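Local coordinates for protein membrane attack complex assembly inhibitor BGA71 (Borreliella bavariensis, PDB 6FMH) that inhibits assembly of the complement membrane attack complex and is an outer surface protein of a Lyme disease spirochaete, at residues L86-H92 and V173-A177; T44-D48 and L83-Y87; L117-A121 and K133-L137; Q60-I65 and V104-Q108. All blocks are in the same frame, centred on the assembly; numbering follows the deposited sequence.

Contact 1 (L86-H92 and V173-A177)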
loop_
_atom_site.group_PDB
_atom_site.type_symbol
_atom_site.label_atom_id
_atom_site.label_comp_id
_atom_site.label_asym_id
_atom_site.label_seq_id
_atom_site.Cartn_x
_atom_site.Cartn_y
_atom_site.Cartn_z
ATOM N N LEU A 86 1.603 6.435 -31.534
ATOM C CA LEU A 86 2.137 7.737 -31.132
ATOM C C LEU A 86 3.604 7.608 -30.777
ATOM O O LEU A 86 4.408 8.464 -31.161
ATOM C CB LEU A 86 1.361 8.328 -29.936
ATOM C CG LEU A 86 -0.069 8.783 -30.189
ATOM C CD1 LEU A 86 -0.798 9.191 -28.916
ATOM C CD2 LEU A 86 -0.116 9.920 -31.182
ATOM N N TYR A 87 3.937 6.526 -30.074
ATOM C CA TYR A 87 5.305 6.232 -29.668
ATOM C C TYR A 87 6.212 6.007 -30.872
ATOM O O TYR A 87 7.333 6.498 -30.918
ATOM C CB TYR A 87 5.346 4.965 -28.804
ATOM C CG TYR A 87 6.682 4.665 -28.191
ATOM C CD1 TYR A 87 7.674 3.988 -28.914
ATOM C CD2 TYR A 87 6.971 5.050 -26.905
ATOM C CE1 TYR A 87 8.923 3.724 -28.370
ATOM C CE2 TYR A 87 8.201 4.759 -26.352
ATOM C CZ TYR A 87 9.180 4.105 -27.097
ATOM O OH TYR A 87 10.428 3.824 -26.558
ATOM N N ASN A 88 5.730 5.267 -31.858
ATOM C CA ASN A 88 6.533 5.003 -33.038
ATOM C C ASN A 88 6.718 6.180 -33.983
ATOM O O ASN A 88 7.505 6.079 -34.932
ATOM C CB ASN A 88 5.989 3.817 -33.808
ATOM C CG ASN A 88 6.132 2.563 -33.057
ATOM O OD1 ASN A 88 7.083 2.411 -32.285
ATOM N ND2 ASN A 88 5.204 1.643 -33.242
ATOM N N LYS A 89 6.013 7.279 -33.748
ATOM C CA LYS A 89 6.297 8.510 -34.461
ATOM C C LYS A 89 7.059 9.445 -33.559
ATOM O O LYS A 89 6.478 10.097 -32.705
ATOM C CB LYS A 89 5.016 9.163 -34.943
ATOM C CG LYS A 89 4.584 8.646 -36.310
ATOM C CD LYS A 89 5.311 9.403 -37.399
ATOM C CE LYS A 89 4.813 9.028 -38.785
ATOM N NZ LYS A 89 5.518 9.847 -39.808
ATOM N N LEU A 90 8.351 9.551 -33.808
ATOM C CA LEU A 90 9.237 10.380 -33.009
ATOM C C LEU A 90 8.625 11.736 -32.666
ATOM O O LEU A 90 8.573 12.109 -31.502
ATOM C CB LEU A 90 10.558 10.562 -33.730
ATOM C CG LEU A 90 11.405 9.298 -33.774
ATOM C CD1 LEU A 90 12.669 9.554 -34.561
ATOM C CD2 LEU A 90 11.745 8.709 -32.424
ATOM N N GLN A 91 8.096 12.436 -33.669
ATOM C CA GLN A 91 7.417 13.739 -33.425
ATOM C C GLN A 91 6.454 13.701 -32.211
ATOM O O GLN A 91 6.444 14.641 -31.417
ATOM C CB GLN A 91 6.636 14.273 -34.638
ATOM C CG GLN A 91 7.375 14.081 -35.957
ATOM C CD GLN A 91 6.911 12.841 -36.701
ATOM O OE1 GLN A 91 5.788 12.819 -37.185
ATOM N NE2 GLN A 91 7.781 11.821 -36.825
ATOM N N HIS A 92 5.678 12.615 -32.089
ATOM C CA HIS A 92 4.627 12.521 -31.094
ATOM C C HIS A 92 4.903 11.541 -29.961
ATOM O O HIS A 92 4.052 11.352 -29.089
ATOM C CB HIS A 92 3.310 12.125 -31.757
ATOM C CG HIS A 92 2.874 13.068 -32.821
ATOM N ND1 HIS A 92 2.505 12.633 -34.075
ATOM C CD2 HIS A 92 2.764 14.414 -32.837
ATOM C CE1 HIS A 92 2.183 13.673 -34.818
ATOM N NE2 HIS A 92 2.314 14.762 -34.083
ATOM N N VAL A 173 -1.977 9.910 -37.724
ATOM C CA VAL A 173 -1.260 10.071 -36.461
ATOM C C VAL A 173 -1.232 11.497 -35.978
ATOM O O VAL A 173 -1.422 11.725 -34.797
ATOM C CB VAL A 173 0.221 9.686 -36.430
ATOM C CG1 VAL A 173 0.504 9.161 -35.027
ATOM C CG2 VAL A 173 0.605 8.664 -37.457
ATOM N N ASP A 174 -1.008 12.446 -36.878
ATOM C CA ASP A 174 -1.036 13.856 -36.502
ATOM C C ASP A 174 -2.380 14.261 -35.928
ATOM O O ASP A 174 -2.455 14.918 -34.913
ATOM C CB ASP A 174 -0.715 14.727 -37.706
ATOM C CG ASP A 174 0.721 14.540 -38.181
ATOM O OD1 ASP A 174 1.604 14.174 -37.402
ATOM O OD2 ASP A 174 0.982 14.746 -39.351
ATOM N N ALA A 175 -3.447 13.770 -36.551
ATOM C CA ALA A 175 -4.785 14.013 -36.048
ATOM C C ALA A 175 -4.872 13.382 -34.687
ATOM O O ALA A 175 -5.356 14.007 -33.748
ATOM C CB ALA A 175 -5.847 13.443 -36.988
ATOM N N LEU A 176 -4.403 12.128 -34.600
ATOM C CA LEU A 176 -4.448 11.367 -33.355
ATOM C C LEU A 176 -3.776 12.151 -32.233
ATOM O O LEU A 176 -4.370 12.366 -31.178
ATOM C CB LEU A 176 -3.752 10.037 -33.517
ATOM C CG LEU A 176 -3.716 9.163 -32.257
ATOM C CD1 LEU A 176 -5.121 8.815 -31.834
ATOM C CD2 LEU A 176 -2.908 7.904 -32.553
ATOM N N ALA A 177 -2.572 12.651 -32.522
ATOM C CA ALA A 177 -1.797 13.429 -31.570
ATOM C C ALA A 177 -2.568 14.652 -31.090
ATOM O O ALA A 177 -2.527 14.975 -29.894
ATOM C CB ALA A 177 -0.509 13.878 -32.190
#
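Leu-86 reaches across to Val-173, Leu-176 and Ala-177, packing the junction of helices 73-88 and 90-123 against helix 173-183 in this all-helical member of the BbCRASP-1 family. From CB the side chain of Leu-86 leaves beside its own backbone N (chi1 -69°), and the branch point then does part of the work: CG lies 3.8 Å from Leu-176 CD2. Of the two methyls, CD2 carries the rest. It meets Leu-176 CD2 at 3.7 Å, Val-173 CG1 at 4.0 Å and Ala-177 CB at 4.1 Å, so one methyl is lodged among three side chains of the facing helix. Ser-96 packs against Leu-86, and Ile-82 against Leu-176. Toward the outside the packing thins: the exposed Lys-89, its chain bent at chi2, lays only CG near Val-173, 4.1 Å from its CG2. His-92 makes the second part of the contact. The fit of its imidazole against Asp-174 is doubtful, but the stacking on its faces is plain. Gln-91 CB covers one face; over the other sits Ala-177 CB, 3.4 Å from the centroid of the His-92 ring and 12° off its normal, a CH-pi contact.

Contact 2 (T44-D48 and L83-Y87)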
loop_
_atom_site.group_PDB
_atom_site.type_symbol
_atom_site.label_atom_id
_atom_site.label_comp_id
_atom_site.label_asym_id
_atom_site.label_seq_id
_atom_site.Cartn_x
_atom_site.Cartn_y
_atom_site.Cartn_z
ATOM N N THR A 44 6.121 -1.946 -25.250
ATOM C CA THR A 44 6.841 -0.851 -25.933
ATOM C C THR A 44 7.490 0.193 -25.002
ATOM O O THR A 44 8.616 0.637 -25.262
ATOM C CB THR A 44 5.891 -0.127 -26.924
ATOM O OG1 THR A 44 5.361 -1.076 -27.876
ATOM C CG2 THR A 44 6.594 1.005 -27.677
ATOM N N PHE A 45 6.823 0.519 -23.906
ATOM C CA PHE A 45 7.393 1.437 -22.891
ATOM C C PHE A 45 8.462 0.775 -22.025
ATOM O O PHE A 45 9.380 1.440 -21.546
ATOM C CB PHE A 45 6.298 1.973 -21.984
ATOM C CG PHE A 45 5.275 2.749 -22.727
ATOM C CD1 PHE A 45 5.491 4.096 -23.015
ATOM C CD2 PHE A 45 4.160 2.100 -23.277
ATOM C CE1 PHE A 45 4.589 4.794 -23.767
ATOM C CE2 PHE A 45 3.271 2.802 -24.058
ATOM C CZ PHE A 45 3.479 4.147 -24.302
ATOM N N LYS A 46 8.309 -0.536 -21.818
ATOM C CA LYS A 46 9.265 -1.362 -21.115
ATOM C C LYS A 46 10.555 -1.475 -21.895
ATOM O O LYS A 46 11.637 -1.455 -21.344
ATOM C CB LYS A 46 8.683 -2.772 -20.895
ATOM C CG LYS A 46 7.784 -2.946 -19.675
ATOM C CD LYS A 46 7.734 -4.403 -19.284
ATOM C CE LYS A 46 6.808 -4.681 -18.083
ATOM N NZ LYS A 46 5.877 -5.825 -18.255
ATOM N N ALA A 47 10.451 -1.545 -23.208
ATOM C CA ALA A 47 11.632 -1.691 -24.061
ATOM C C ALA A 47 12.411 -0.389 -24.174
ATOM O O ALA A 47 13.506 -0.389 -24.727
ATOM C CB ALA A 47 11.233 -2.203 -25.436
ATOM N N ASP A 48 11.855 0.706 -23.637
ATOM C CA ASP A 48 12.471 2.022 -23.719
ATOM C C ASP A 48 13.593 2.214 -22.697
ATOM O O ASP A 48 13.395 2.078 -21.504
ATOM C CB ASP A 48 11.393 3.092 -23.527
ATOM C CG ASP A 48 11.949 4.501 -23.550
ATOM O OD1 ASP A 48 13.166 4.631 -23.626
ATOM O OD2 ASP A 48 11.199 5.476 -23.430
ATOM N N LEU A 83 -1.343 4.114 -28.333
ATOM C CA LEU A 83 -0.127 4.581 -27.707
ATOM C C LEU A 83 1.102 4.189 -28.466
ATOM O O LEU A 83 2.050 4.939 -28.528
ATOM C CB LEU A 83 -0.052 4.097 -26.266
ATOM C CG LEU A 83 -1.133 4.655 -25.335
ATOM C CD1 LEU A 83 -0.988 3.966 -24.012
ATOM C CD2 LEU A 83 -1.055 6.160 -25.187
ATOM N N GLU A 84 1.074 3.022 -29.093
ATOM C CA GLU A 84 2.217 2.550 -29.887
ATOM C C GLU A 84 2.355 3.241 -31.234
ATOM O O GLU A 84 3.448 3.469 -31.712
ATOM C CB GLU A 84 2.127 1.051 -30.090
ATOM C CG GLU A 84 2.564 0.289 -28.861
ATOM C CD GLU A 84 2.403 -1.216 -28.993
ATOM O OE1 GLU A 84 1.981 -1.688 -30.058
ATOM O OE2 GLU A 84 2.752 -1.931 -28.043
ATOM N N THR A 85 1.245 3.588 -31.848
ATOM C CA THR A 85 1.289 4.494 -32.993
ATOM C C THR A 85 2.034 5.791 -32.617
ATOM O O THR A 85 2.962 6.192 -33.307
ATOM C CB THR A 85 -0.133 4.847 -33.431
ATOM O OG1 THR A 85 -0.901 3.627 -33.546
ATOM C CG2 THR A 85 -0.166 5.622 -34.732
ATOM N N LEU A 86 1.603 6.435 -31.534
ATOM C CA LEU A 86 2.137 7.737 -31.132
ATOM C C LEU A 86 3.604 7.608 -30.777
ATOM O O LEU A 86 4.408 8.464 -31.161
ATOM C CB LEU A 86 1.361 8.328 -29.936
ATOM C CG LEU A 86 -0.069 8.783 -30.189
ATOM C CD1 LEU A 86 -0.798 9.191 -28.916
ATOM C CD2 LEU A 86 -0.116 9.920 -31.182
ATOM N N TYR A 87 3.937 6.526 -30.074
ATOM C CA TYR A 87 5.305 6.232 -29.668
ATOM C C TYR A 87 6.212 6.007 -30.872
ATOM O O TYR A 87 7.333 6.498 -30.918
ATOM C CB TYR A 87 5.346 4.965 -28.804
ATOM C CG TYR A 87 6.682 4.665 -28.191
ATOM C CD1 TYR A 87 7.674 3.988 -28.914
ATOM C CD2 TYR A 87 6.971 5.050 -26.905
ATOM C CE1 TYR A 87 8.923 3.724 -28.370
ATOM C CE2 TYR A 87 8.201 4.759 -26.352
ATOM C CZ TYR A 87 9.180 4.105 -27.097
ATOM O OH TYR A 87 10.428 3.824 -26.558
#
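Thr-44 lays its methyl over one face of the Tyr-87 ring, with CG2 3.6 Å from the ring centroid, 20° off the normal and displaced toward the rim at CD1. This CH-pi contact and a hydrogen bond come from the same rotamer. With CG2 trans to the backbone N, OG1 lies beside that N, opposite the carbonyl carbon (chi1 -57°), and donates to Glu-84 OE2 at 2.8 Å. The hydroxyl meets that oxygen from above the carboxylate plane, 59° out of it. CG of Glu-84 also lies beside Thr-44 OG1, and the chain extended beyond it carries OE2 to the hydroxyl. Phe-45 adds the aromatic part: the edge of Tyr-87 is directed at the face of Phe-45 in a T-shaped pair, the centroids of the two rings 5.5 Å apart. At its own rim Phe-45 uses CZ, which lies 4.0 Å from Leu-83 CB. Asp-48 closes the far end, its CB 3.3 Å from Tyr-87 OH and its carboxylate steeply inclined to the tyrosine ring. Tyr-87 is thus gripped by three residues of the 44-48 segment, and Arg-93 makes a cation-pi contact with it as well. In the fold, the short helix 43-46 and the turn after it are docked on the C-terminal end of helix 73-88, while helix 90-123 packs on helix 73-88 through Ser-96 against Tyr-87 and Phe-99 and Ile-100 against Leu-83.

Contact 3 (L117-A121 and K133-L137)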
loop_
_atom_site.group_PDB
_atom_site.type_symbol
_atom_site.label_atom_id
_atom_site.label_comp_id
_atom_site.label_asym_id
_atom_site.label_seq_id
_atom_site.Cartn_x
_atom_site.Cartn_y
_atom_site.Cartn_z
ATOM N N LEU A 117 -2.362 8.562 3.595
ATOM C CA LEU A 117 -2.572 9.580 4.625
ATOM C C LEU A 117 -3.742 9.388 5.550
ATOM O O LEU A 117 -3.753 9.887 6.615
ATOM C CB LEU A 117 -2.832 10.914 3.960
ATOM C CG LEU A 117 -1.729 11.788 3.452
ATOM C CD1 LEU A 117 -2.283 12.907 2.635
ATOM C CD2 LEU A 117 -0.935 12.299 4.600
ATOM N N ILE A 118 -4.752 8.711 5.077
ATOM C CA ILE A 118 -5.850 8.231 5.847
ATOM C C ILE A 118 -5.390 7.109 6.736
ATOM O O ILE A 118 -5.897 6.944 7.800
ATOM C CB ILE A 118 -6.947 7.712 4.907
ATOM C CG1 ILE A 118 -7.548 8.869 4.144
ATOM C CG2 ILE A 118 -8.016 6.928 5.640
ATOM C CD1 ILE A 118 -8.890 8.618 3.517
ATOM N N LYS A 119 -4.452 6.315 6.274
ATOM C CA LYS A 119 -3.891 5.286 7.087
ATOM C C LYS A 119 -3.114 5.864 8.242
ATOM O O LYS A 119 -3.185 5.356 9.317
ATOM C CB LYS A 119 -3.058 4.346 6.242
ATOM C CG LYS A 119 -3.856 3.311 5.491
ATOM C CD LYS A 119 -2.995 2.626 4.495
ATOM C CE LYS A 119 -3.678 1.457 3.866
ATOM N NZ LYS A 119 -2.780 0.753 2.952
ATOM N N GLU A 120 -2.390 6.945 8.020
ATOM C CA GLU A 120 -1.684 7.689 9.047
ATOM C C GLU A 120 -2.521 8.250 10.142
ATOM O O GLU A 120 -2.092 8.333 11.225
ATOM C CB GLU A 120 -0.958 8.856 8.420
ATOM C CG GLU A 120 -0.211 9.747 9.397
ATOM C CD GLU A 120 0.225 11.015 8.790
ATOM O OE1 GLU A 120 -0.512 11.528 8.031
ATOM O OE2 GLU A 120 1.299 11.486 9.063
ATOM N N ALA A 121 -3.693 8.731 9.831
ATOM C CA ALA A 121 -4.614 9.205 10.815
ATOM C C ALA A 121 -5.213 8.077 11.601
ATOM O O ALA A 121 -5.392 8.192 12.748
ATOM C CB ALA A 121 -5.690 10.013 10.162
ATOM N N LYS A 133 -8.473 16.324 10.824
ATOM C CA LYS A 133 -8.124 15.742 9.492
ATOM C C LYS A 133 -9.254 15.056 8.717
ATOM O O LYS A 133 -9.214 14.975 7.479
ATOM C CB LYS A 133 -7.057 14.699 9.749
ATOM C CG LYS A 133 -5.669 15.267 9.851
ATOM C CD LYS A 133 -4.674 14.273 10.408
ATOM C CE LYS A 133 -3.245 14.659 10.066
ATOM N NZ LYS A 133 -2.250 13.662 10.492
ATOM N N GLU A 134 -10.265 14.574 9.424
ATOM C CA GLU A 134 -11.225 13.672 8.826
ATOM C C GLU A 134 -11.893 14.215 7.579
ATOM O O GLU A 134 -11.798 13.616 6.498
ATOM C CB GLU A 134 -12.261 13.312 9.854
ATOM C CG GLU A 134 -13.303 12.324 9.373
ATOM C CD GLU A 134 -14.294 11.957 10.478
ATOM O OE1 GLU A 134 -13.879 11.876 11.668
ATOM O OE2 GLU A 134 -15.481 11.750 10.156
ATOM N N SER A 135 -12.550 15.360 7.711
ATOM C CA SER A 135 -13.351 15.921 6.622
ATOM C C SER A 135 -12.530 16.130 5.345
ATOM O O SER A 135 -12.982 15.798 4.235
ATOM C CB SER A 135 -13.969 17.275 7.032
ATOM O OG SER A 135 -13.027 18.353 6.954
ATOM N N GLU A 136 -11.331 16.666 5.507
ATOM C CA GLU A 136 -10.504 17.005 4.378
ATOM C C GLU A 136 -10.000 15.783 3.613
ATOM O O GLU A 136 -9.974 15.754 2.366
ATOM C CB GLU A 136 -9.335 17.852 4.853
ATOM C CG GLU A 136 -8.313 18.188 3.765
ATOM C CD GLU A 136 -7.133 18.979 4.295
ATOM O OE1 GLU A 136 -7.181 19.438 5.456
ATOM O OE2 GLU A 136 -6.153 19.141 3.565
ATOM N N LEU A 137 -9.599 14.774 4.358
ATOM C CA LEU A 137 -9.165 13.524 3.753
ATOM C C LEU A 137 -10.305 12.846 3.008
ATOM O O LEU A 137 -10.096 12.236 1.957
ATOM C CB LEU A 137 -8.613 12.586 4.833
ATOM C CG LEU A 137 -7.312 13.038 5.517
ATOM C CD1 LEU A 137 -7.003 12.194 6.758
ATOM C CD2 LEU A 137 -6.137 13.040 4.565
#
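Leu-137 wedges its side chain against Leu-117, Ile-118 and Ala-121, making the close-packed part of a helical hairpin in which helix 90-123 turns back through a short loop into helix 127-163. The two segments run antiparallel, their axes at 164° and 10.7 Å apart at closest approach, a fairly wide spacing bridged mainly by Leu-137. CB of Leu-137 lies 3.9 Å from Ile-118 CG1, where the two side chains lie alongside, pointing opposite ways. Farther out the methyls divide: CD2 of Leu-137 meets Leu-117 CB at 4.0 Å, and its CD1 lies by Leu-117 O, also at 4.0 Å, with Ala-121 CB at 4.3 Å. Chi1 of -67° sets the leucine CG opposite its carbonyl carbon, which points the fork at Leu-117 and Ala-121.

The side nearer the connecting loop is much looser. Lys-133 stretches out past Ala-121, whose CB is 4.4 Å from the lysine CD, and ends crosswise to Glu-120. Their salt bridge is long, 3.7 Å from Lys-133 NZ to Glu-120 OE1. The ammonium has a stronger partner in Asp-125 of the loop, and Glu-120 also packs against Tyr-109 of the second subunit, so this polar side borders the second subunit.

Cohesion between these segments is therefore mainly apolar and centred on Leu-137, while the charges form a looser set: Lys-133 has two carboxylate partners and is probably tied more to Asp-125 than to the distant Glu-120.

Contact 4 (Q60-I65 and V104-Q108)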
loop_
_atom_site.group_PDB
_atom_site.type_symbol
_atom_site.label_atom_id
_atom_site.label_comp_id
_atom_site.label_asym_id
_atom_site.label_seq_id
_atom_site.Cartn_x
_atom_site.Cartn_y
_atom_site.Cartn_z
ATOM N N GLN A 60 0.458 0.708 -11.367
ATOM C CA GLN A 60 -0.345 1.877 -11.065
ATOM C C GLN A 60 -1.033 2.317 -12.329
ATOM O O GLN A 60 -2.263 2.502 -12.351
ATOM C CB GLN A 60 0.518 3.013 -10.527
ATOM C CG GLN A 60 1.022 2.803 -9.123
ATOM C CD GLN A 60 -0.024 2.241 -8.187
ATOM O OE1 GLN A 60 -0.097 1.018 -7.947
ATOM N NE2 GLN A 60 -0.862 3.114 -7.665
ATOM N N ILE A 61 -0.242 2.427 -13.391
ATOM C CA ILE A 61 -0.805 2.800 -14.662
ATOM C C ILE A 61 -1.993 1.909 -15.037
ATOM O O ILE A 61 -3.067 2.413 -15.368
ATOM C CB ILE A 61 0.269 2.817 -15.769
ATOM C CG1 ILE A 61 1.222 3.980 -15.545
ATOM C CG2 ILE A 61 -0.352 3.003 -17.128
ATOM C CD1 ILE A 61 2.590 3.838 -16.198
ATOM N N LYS A 62 -1.795 0.605 -14.970
ATOM C CA LYS A 62 -2.843 -0.384 -15.272
ATOM C C LYS A 62 -4.075 -0.325 -14.359
ATOM O O LYS A 62 -5.192 -0.567 -14.820
ATOM C CB LYS A 62 -2.282 -1.799 -15.199
ATOM C CG LYS A 62 -1.355 -2.147 -16.344
ATOM C CD LYS A 62 -0.695 -3.475 -16.052
ATOM C CE LYS A 62 0.233 -3.903 -17.146
ATOM N NZ LYS A 62 1.144 -4.981 -16.646
ATOM N N ARG A 63 -3.864 -0.044 -13.076
ATOM C CA ARG A 63 -4.999 0.102 -12.163
ATOM C C ARG A 63 -5.993 1.099 -12.729
ATOM O O ARG A 63 -7.193 0.839 -12.806
ATOM C CB ARG A 63 -4.542 0.538 -10.771
ATOM C CG ARG A 63 -3.740 -0.506 -10.003
ATOM C CD ARG A 63 -2.835 -0.004 -8.820
ATOM N NE ARG A 63 -3.716 0.288 -7.705
ATOM C CZ ARG A 63 -3.393 0.946 -6.573
ATOM N NH1 ARG A 63 -2.171 1.311 -6.315
ATOM N NH2 ARG A 63 -4.330 1.159 -5.664
ATOM N N THR A 64 -5.490 2.251 -13.164
ATOM C CA THR A 64 -6.391 3.302 -13.703
ATOM C C THR A 64 -6.967 2.949 -15.044
ATOM O O THR A 64 -8.142 2.969 -15.244
ATOM C CB THR A 64 -5.707 4.694 -13.779
ATOM O OG1 THR A 64 -5.662 5.284 -12.466
ATOM C CG2 THR A 64 -6.521 5.630 -14.629
ATOM N N ILE A 65 -6.105 2.479 -15.922
ATOM C CA ILE A 65 -6.510 2.163 -17.306
ATOM C C ILE A 65 -7.492 1.025 -17.357
ATOM O O ILE A 65 -8.575 1.168 -17.890
ATOM C CB ILE A 65 -5.286 1.778 -18.186
ATOM C CG1 ILE A 65 -4.258 2.906 -18.250
ATOM C CG2 ILE A 65 -5.725 1.376 -19.595
ATOM C CD1 ILE A 65 -4.461 3.865 -19.366
ATOM N N VAL A 104 -2.169 9.562 -16.511
ATOM C CA VAL A 104 -2.730 8.337 -15.987
ATOM C C VAL A 104 -2.143 8.082 -14.602
ATOM O O VAL A 104 -2.848 7.755 -13.651
ATOM C CB VAL A 104 -2.485 7.152 -16.949
ATOM C CG1 VAL A 104 -2.858 5.839 -16.286
ATOM C CG2 VAL A 104 -3.305 7.333 -18.222
ATOM N N ALA A 105 -0.844 8.248 -14.504
ATOM C CA ALA A 105 -0.133 7.934 -13.307
ATOM C C ALA A 105 -0.508 8.866 -12.153
ATOM O O ALA A 105 -0.434 8.484 -10.981
ATOM C CB ALA A 105 1.400 7.953 -13.567
ATOM N N SER A 106 -0.851 10.091 -12.489
ATOM C CA SER A 106 -1.157 11.102 -11.479
ATOM C C SER A 106 -2.539 10.870 -10.936
ATOM O O SER A 106 -2.810 11.074 -9.770
ATOM C CB SER A 106 -1.047 12.501 -12.113
ATOM O OG SER A 106 0.323 12.740 -12.529
ATOM N N ILE A 107 -3.438 10.477 -11.815
ATOM C CA ILE A 107 -4.791 10.151 -11.436
ATOM C C ILE A 107 -4.721 9.064 -10.392
ATOM O O ILE A 107 -5.304 9.152 -9.336
ATOM C CB ILE A 107 -5.610 9.758 -12.665
ATOM C CG1 ILE A 107 -5.929 11.024 -13.464
ATOM C CG2 ILE A 107 -6.914 9.094 -12.270
ATOM C CD1 ILE A 107 -6.260 10.764 -14.919
ATOM N N GLN A 108 -3.910 8.065 -10.664
ATOM C CA GLN A 108 -3.712 6.991 -9.714
ATOM C C GLN A 108 -3.044 7.495 -8.460
ATOM O O GLN A 108 -3.474 7.143 -7.358
ATOM C CB GLN A 108 -2.856 5.901 -10.321
ATOM C CG GLN A 108 -2.996 4.512 -9.697
ATOM C CD GLN A 108 -4.426 4.006 -9.445
ATOM O OE1 GLN A 108 -5.243 3.961 -10.328
ATOM N NE2 GLN A 108 -4.706 3.626 -8.212
#
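Thr-64 and Gln-108 face each other where helix 55-68 crosses helix 90-123 almost at a right angle (85°), at the heart of the helical fold and only about 2 Å from the centre of the chain to the centre of the contact. The axes approach to 8.3 Å.

Apolar packing lies on one side of the crossing and depends on Val-104. Its CG1, trans to the backbone N, rests on Ile-61 and Ile-65, near Ile-61 O, 3.9 Å from Ile-61 CG2 and 3.8 Å from Ile-65 CG1. Phe-99 continues this layer along helix 90-123.

Hydrogen bonding occupies the other side. Thr-64 OG1 donates to Gln-108 OE1, though the 2.5 Å between them is doubtfully short, with the donor tilted slightly from the carbonyl plane. Arg-148 adds a weak bond to the same oxygen, which ties in helix 127-163.

Flat polar groups are layered next to this. The bent Gln-108 chain brings NE2 over the centre of one guanidinium face of Arg-63, 3.4 Å from its CZ. The Gln-60 amide stands nearly perpendicular to that of Gln-108, its NE2 3.3 Å from Gln-108 CG. Asp-112 forms a salt bridge with the buried arginine. Arg-63 NH1 sits implausibly close to Gln-60 NE2, another donor, so the details here are doubtful; NH1 also donates to Gln-60 OE1, at 2.7 Å and within the guanidinium plane.

From the N terminus, contact 2 is first to open, at 44-48, and closes on 83-87, bringing helix 43-46 back to the end of helix 73-88. Inside that loop contact 4 opens at 60-65; it closes only at 104-108, so the two cross; contact 4 joins helix 55-68 to the middle of helix 90-123. Contact 1 starts where contact 2 ends, sharing Leu-86 and Tyr-87, crosses contact 4 and closes at 173-177 on helix 173-183. Nested within its loop, contact 3 ties helix 90-123 to helix 127-163. Contacts 1 and 3 lie on opposite sides of the chain's centre, about 41 Å apart between centres, with contact 4 between them.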